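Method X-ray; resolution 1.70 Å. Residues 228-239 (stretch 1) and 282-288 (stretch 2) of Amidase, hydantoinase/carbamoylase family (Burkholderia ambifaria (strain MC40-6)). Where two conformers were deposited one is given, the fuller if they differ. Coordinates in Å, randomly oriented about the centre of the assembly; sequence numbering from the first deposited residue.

Stretch 1 (228-239) VTGVAAHAGTTP
Stretch 2 (282-288) RNTIAGD

Residues 228-239 and 282-288 run antiparallel, joined by two short ladders whose register differs by one residue. Stretch 1 leaves a strand at Val228-Thr229 (phi/psi near -115/129) and continues as loop through Gly230 (-132/-141), Val231 (-128/125), Ala232 (-96/79), Ala233 (-102/165) and His234 (-70/136), then turns at Ala235 (-66/-20). Stretch 2 is extended from Thr284 (-127/128) through Ile285 (-56/140) and Ala286 (-66/122), bends at Gly287 (-106/-9) and extends again at Asp288 (-152/106). In the first ladder Thr229 faces Asp288 as a non-hydrogen-bonded pair, CA to CA 4.8 Å, and Gly230 N donates to Gly287 O at 2.8 Å. In the second, His234 pairs with Thr284, their CA atoms 4.7 Å apart, flanked by bonds from Ile285 N to Ala233 O and from Ala235 N to Asn283 O, each 2.8 Å. Between the ladders, Ala232 CA approaches Ile285 O at 3.1 Å in a CA-H...O contact.

Gly287 fits closely because it lacks a side chain: an ideal CB there would lie 2.9 Å from Ala232 CB, a clash. Ile285 (chi1 m, chi2 t) points toward stretch 1, and its CD1 packs 3.9 Å from Ala233 CB and 4.0 Å from Thr238 CB. Thr284 (m) points away, yet its CG2 lies 3.9 Å from Ala232 CB. His234 (chi1 t, chi2 -81°) also starts away, but Asn283 O lies over one face of its ring. Its ND1 accepts a hydrogen bond from Gly236 N at 2.9 Å, tying the imidazole to the turn, while Thr238 OG1 (chi1 m) donates to His234 O at 2.8 Å. Thr229 (m) and Asp288 (t) share a sheet face, where a water lies 2.5 Å from Thr229 OG1 and donates a weak bond to Asp288 OD1 at 2.8 Å.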

ATOM      1  N   VAL B 228      11.404   4.837  -2.598  1.00 10.28           N
ATOM      2  CA  VAL B 228      12.481   3.988  -3.095  1.00 10.44           C
ATOM      3  C   VAL B 228      12.226   3.725  -4.572  1.00 14.88           C
ATOM      4  O   VAL B 228      11.119   3.331  -4.953  1.00 15.28           O
ATOM      5  CB  VAL B 228      12.559   2.664  -2.311  1.00 13.07           C
ATOM      6  CG1 VAL B 228      13.769   1.864  -2.751  1.00 11.04           C
ATOM      7  CG2 VAL B 228      12.616   2.950  -0.807  1.00 13.43           C
ATOM      8  N   THR B 229      13.238   3.951  -5.398  1.00 11.59           N
ATOM      9  CA  THR B 229      13.104   3.818  -6.843  1.00 14.27           C
ATOM     10  C   THR B 229      13.999   2.694  -7.334  1.00 16.26           C
ATOM     11  O   THR B 229      15.196   2.664  -7.030  1.00 18.38           O
ATOM     12  CB  THR B 229      13.468   5.128  -7.554  1.00 17.04           C
ATOM     13  OG1 THR B 229      12.673   6.186  -7.019  1.00 26.56           O
ATOM     14  CG2 THR B 229      13.189   5.013  -9.027  1.00 21.45           C
ATOM     15  N   GLY B 230      13.423   1.779  -8.106  1.00 12.73           N
ATOM     16  CA  GLY B 230      14.198   0.729  -8.737  1.00 15.07           C
ATOM     17  C   GLY B 230      13.826   0.648 -10.202  1.00 15.71           C
ATOM     18  O   GLY B 230      13.618   1.653 -10.867  1.00 17.51           O
ATOM     19  N   VAL B 231      13.753  -0.578 -10.708  1.00 13.16           N
ATOM     20  CA  VAL B 231      13.463  -0.813 -12.116  1.00 15.37           C
ATOM     21  C   VAL B 231      12.298  -1.790 -12.174  1.00 14.85           C
ATOM     22  O   VAL B 231      12.407  -2.915 -11.669  1.00 14.67           O
ATOM     23  CB  VAL B 231      14.685  -1.349 -12.870  1.00 16.74           C
ATOM     24  CG1 VAL B 231      14.294  -1.796 -14.290  1.00 18.45           C
ATOM     25  CG2 VAL B 231      15.784  -0.266 -12.906  1.00 16.67           C
ATOM     26  N   ALA B 232      11.213  -1.423 -12.872  0.59 13.69           N
ATOM     27  CA  ALA B 232       9.973  -2.222 -12.838  0.59 11.73           C
ATOM     28  C   ALA B 232       9.893  -3.188 -14.028  0.59 14.90           C
ATOM     29  O   ALA B 232       9.146  -2.998 -14.988  0.59 15.48           O
ATOM     30  CB  ALA B 232       8.749  -1.312 -12.770  0.59 11.69           C
ATOM     31  N   ALA B 233      10.615  -4.290 -13.900  1.00 14.50           N
ATOM     32  CA  ALA B 233      10.881  -5.256 -14.949  1.00 12.12           C
ATOM     33  C   ALA B 233       9.983  -6.470 -14.742  1.00 11.94           C
ATOM     34  O   ALA B 233       9.386  -6.652 -13.680  1.00 10.71           O
ATOM     35  CB  ALA B 233      12.367  -5.639 -14.937  1.00 14.39           C
ATOM     36  N   HIS B 234       9.872  -7.294 -15.771  1.00  9.85           N
ATOM     37  CA  HIS B 234       8.934  -8.409 -15.707  1.00  9.96           C
ATOM     38  C   HIS B 234       9.389  -9.483 -14.706  1.00 10.38           C
ATOM     39  O   HIS B 234      10.558  -9.888 -14.684  1.00 13.03           O
ATOM     40  CB  HIS B 234       8.777  -8.998 -17.108  1.00 15.80           C
ATOM     41  CG  HIS B 234       7.641  -9.960 -17.248  1.00 14.69           C
ATOM     42  ND1 HIS B 234       7.731 -11.277 -16.856  1.00 11.26           N
ATOM     43  CD2 HIS B 234       6.413  -9.817 -17.802  1.00 17.76           C
ATOM     44  CE1 HIS B 234       6.600 -11.896 -17.129  1.00 14.16           C
ATOM     45  NE2 HIS B 234       5.781 -11.035 -17.706  1.00 17.72           N
ATOM     46  N   ALA B 235       8.430  -9.965 -13.896  1.00 11.14           N
ATOM     47  CA  ALA B 235       8.686 -10.927 -12.818  1.00 11.59           C
ATOM     48  C   ALA B 235       9.151 -12.289 -13.307  1.00 12.95           C
ATOM     49  O   ALA B 235       9.717 -13.055 -12.515  1.00 11.60           O
ATOM     50  CB  ALA B 235       7.426 -11.141 -11.970  1.00 13.49           C
ATOM     51  N   GLY B 236       8.910 -12.626 -14.567  1.00 10.03           N
ATOM     52  CA  GLY B 236       9.301 -13.934 -15.069  1.00  9.76           C
ATOM     53  C   GLY B 236      10.502 -13.902 -15.999  1.00 12.46           C
ATOM     54  O   GLY B 236      11.262 -14.868 -16.051  1.00 12.41           O
ATOM     55  N   THR B 237      10.686 -12.814 -16.749  1.00  9.39           N
ATOM     56  CA  THR B 237      11.769 -12.744 -17.736  1.00  9.18           C
ATOM     57  C   THR B 237      13.078 -12.213 -17.158  1.00 10.29           C
ATOM     58  O   THR B 237      14.088 -12.200 -17.872  1.00 10.41           O
ATOM     59  CB  THR B 237      11.398 -11.821 -18.906  1.00  9.91           C
ATOM     60  OG1 THR B 237      11.362 -10.481 -18.406  1.00 13.90           O
ATOM     61  CG2 THR B 237      10.040 -12.176 -19.503  1.00 10.66           C
ATOM     62  N   THR B 238      13.084 -11.742 -15.911  1.00 10.09           N
ATOM     63  CA  THR B 238      14.239 -11.050 -15.345  1.00  8.62           C
ATOM     64  C   THR B 238      14.910 -11.904 -14.285  1.00 12.34           C
ATOM     65  O   THR B 238      14.388 -12.020 -13.171  1.00 12.20           O
ATOM     66  CB  THR B 238      13.802  -9.723 -14.729  1.00 10.09           C
ATOM     67  OG1 THR B 238      13.013  -8.981 -15.664  1.00 12.07           O
ATOM     68  CG2 THR B 238      15.030  -8.891 -14.300  1.00  9.74           C
ATOM     69  N   PRO B 239      16.054 -12.518 -14.557  1.00 11.49           N
ATOM     70  CA  PRO B 239      16.702 -13.313 -13.510  1.00 11.96           C
ATOM     71  C   PRO B 239      17.102 -12.439 -12.328  1.00 12.90           C
ATOM     72  O   PRO B 239      17.233 -11.212 -12.431  1.00 12.64           O
ATOM     73  CB  PRO B 239      17.931 -13.910 -14.209  1.00 14.44           C
ATOM     74  CG  PRO B 239      17.543 -13.948 -15.664  1.00 14.22           C
ATOM     75  CD  PRO B 239      16.706 -12.697 -15.871  1.00 12.88           C
ATOM     76  N   ARG B 282       1.007  -7.778 -10.315  1.00 16.74           N
ATOM     77  CA  ARG B 282       1.531  -8.983  -9.673  0.64 14.61           C
ATOM     78  C   ARG B 282       2.779  -9.518 -10.355  1.00 15.09           C
ATOM     79  O   ARG B 282       3.636 -10.124  -9.695  1.00 13.29           O
ATOM     80  CB  ARG B 282       0.475 -10.085  -9.674  0.64 13.98           C
ATOM     81  CG  ARG B 282      -0.735  -9.792  -8.833  0.64 17.64           C
ATOM     82  CD  ARG B 282      -1.780 -10.861  -9.106  0.64 19.95           C
ATOM     83  NE  ARG B 282      -2.893 -10.754  -8.180  0.64 22.31           N
ATOM     84  CZ  ARG B 282      -2.955 -11.392  -7.019  0.64 22.50           C
ATOM     85  NH1 ARG B 282      -1.956 -12.185  -6.642  0.64 18.79           N
ATOM     86  NH2 ARG B 282      -4.013 -11.223  -6.234  0.64 22.01           N
ATOM     87  N   ASN B 283       2.894  -9.357 -11.673  1.00 12.23           N
ATOM     88  CA  ASN B 283       4.027  -9.936 -12.385  1.00 11.35           C
ATOM     89  C   ASN B 283       5.028  -8.872 -12.834  1.00 11.46           C
ATOM     90  O   ASN B 283       5.743  -9.059 -13.822  1.00 12.31           O
ATOM     91  CB  ASN B 283       3.559 -10.776 -13.570  1.00 13.41           C
ATOM     92  CG  ASN B 283       2.752  -9.991 -14.575  1.00 22.13           C
ATOM     93  OD1 ASN B 283       2.332  -8.851 -14.312  1.00 20.65           O
ATOM     94  ND2 ASN B 283       2.524 -10.606 -15.747  1.00 17.44           N
ATOM     95  N   THR B 284       5.105  -7.774 -12.094  1.00 10.80           N
ATOM     96  CA  THR B 284       6.091  -6.734 -12.352  1.00 11.10           C
ATOM     97  C   THR B 284       6.859  -6.435 -11.074  1.00 10.08           C
ATOM     98  O   THR B 284       6.254  -6.179 -10.026  1.00 11.72           O
ATOM     99  CB  THR B 284       5.413  -5.472 -12.881  1.00 14.28           C
ATOM    100  OG1 THR B 284       4.615  -5.823 -14.022  1.00 13.71           O
ATOM    101  CG2 THR B 284       6.461  -4.468 -13.335  1.00 13.57           C
ATOM    102  N   ILE B 285       8.193  -6.472 -11.172  1.00 10.05           N
ATOM    103  CA  ILE B 285       9.044  -6.024 -10.072  1.00 12.12           C
ATOM    104  C   ILE B 285       8.698  -4.592  -9.677  1.00 16.48           C
ATOM    105  O   ILE B 285       8.460  -3.726 -10.531  1.00 13.20           O
ATOM    106  CB  ILE B 285      10.517  -6.151 -10.499  1.00  9.03           C
ATOM    107  CG1 ILE B 285      10.834  -7.627 -10.787  1.00 10.57           C
ATOM    108  CG2 ILE B 285      11.487  -5.501  -9.450  1.00 12.64           C
ATOM    109  CD1 ILE B 285      12.034  -7.818 -11.706  1.00 13.26           C
ATOM    110  N   ALA B 286       8.692  -4.331  -8.367  1.00 12.35           N
ATOM    111  CA  ALA B 286       8.421  -2.984  -7.861  1.00 12.42           C
ATOM    112  C   ALA B 286       9.543  -2.034  -8.265  1.00 11.40           C
ATOM    113  O   ALA B 286      10.711  -2.274  -7.945  1.00 12.57           O
ATOM    114  CB  ALA B 286       8.268  -3.012  -6.340  1.00 14.14           C
ATOM    115  N   GLY B 287       9.186  -0.968  -8.981  1.00 13.97           N
ATOM    116  CA  GLY B 287      10.138   0.076  -9.314  1.00 15.51           C
ATOM    117  C   GLY B 287       9.926   1.352  -8.517  1.00 11.27           C
ATOM    118  O   GLY B 287      10.741   2.273  -8.615  1.00 14.92           O
ATOM    119  N   ASP B 288       8.836   1.449  -7.762  1.00 11.97           N
ATOM    120  CA  ASP B 288       8.450   2.713  -7.123  1.00 14.95           C
ATOM    121  C   ASP B 288       7.665   2.358  -5.868  1.00 15.25           C
ATOM    122  O   ASP B 288       6.518   1.901  -5.964  1.00 16.69           O
ATOM    123  CB  ASP B 288       7.609   3.569  -8.087  1.00 15.61           C
ATOM    124  CG  ASP B 288       7.307   4.962  -7.560  1.00 25.26           C
ATOM    125  OD1 ASP B 288       7.806   5.342  -6.485  1.00 21.37           O
ATOM    126  OD2 ASP B 288       6.542   5.691  -8.247  1.00 28.17           O
TER
HETATM  127  O   HOH W   1      10.231   6.298  -7.523  1.00 41.87           O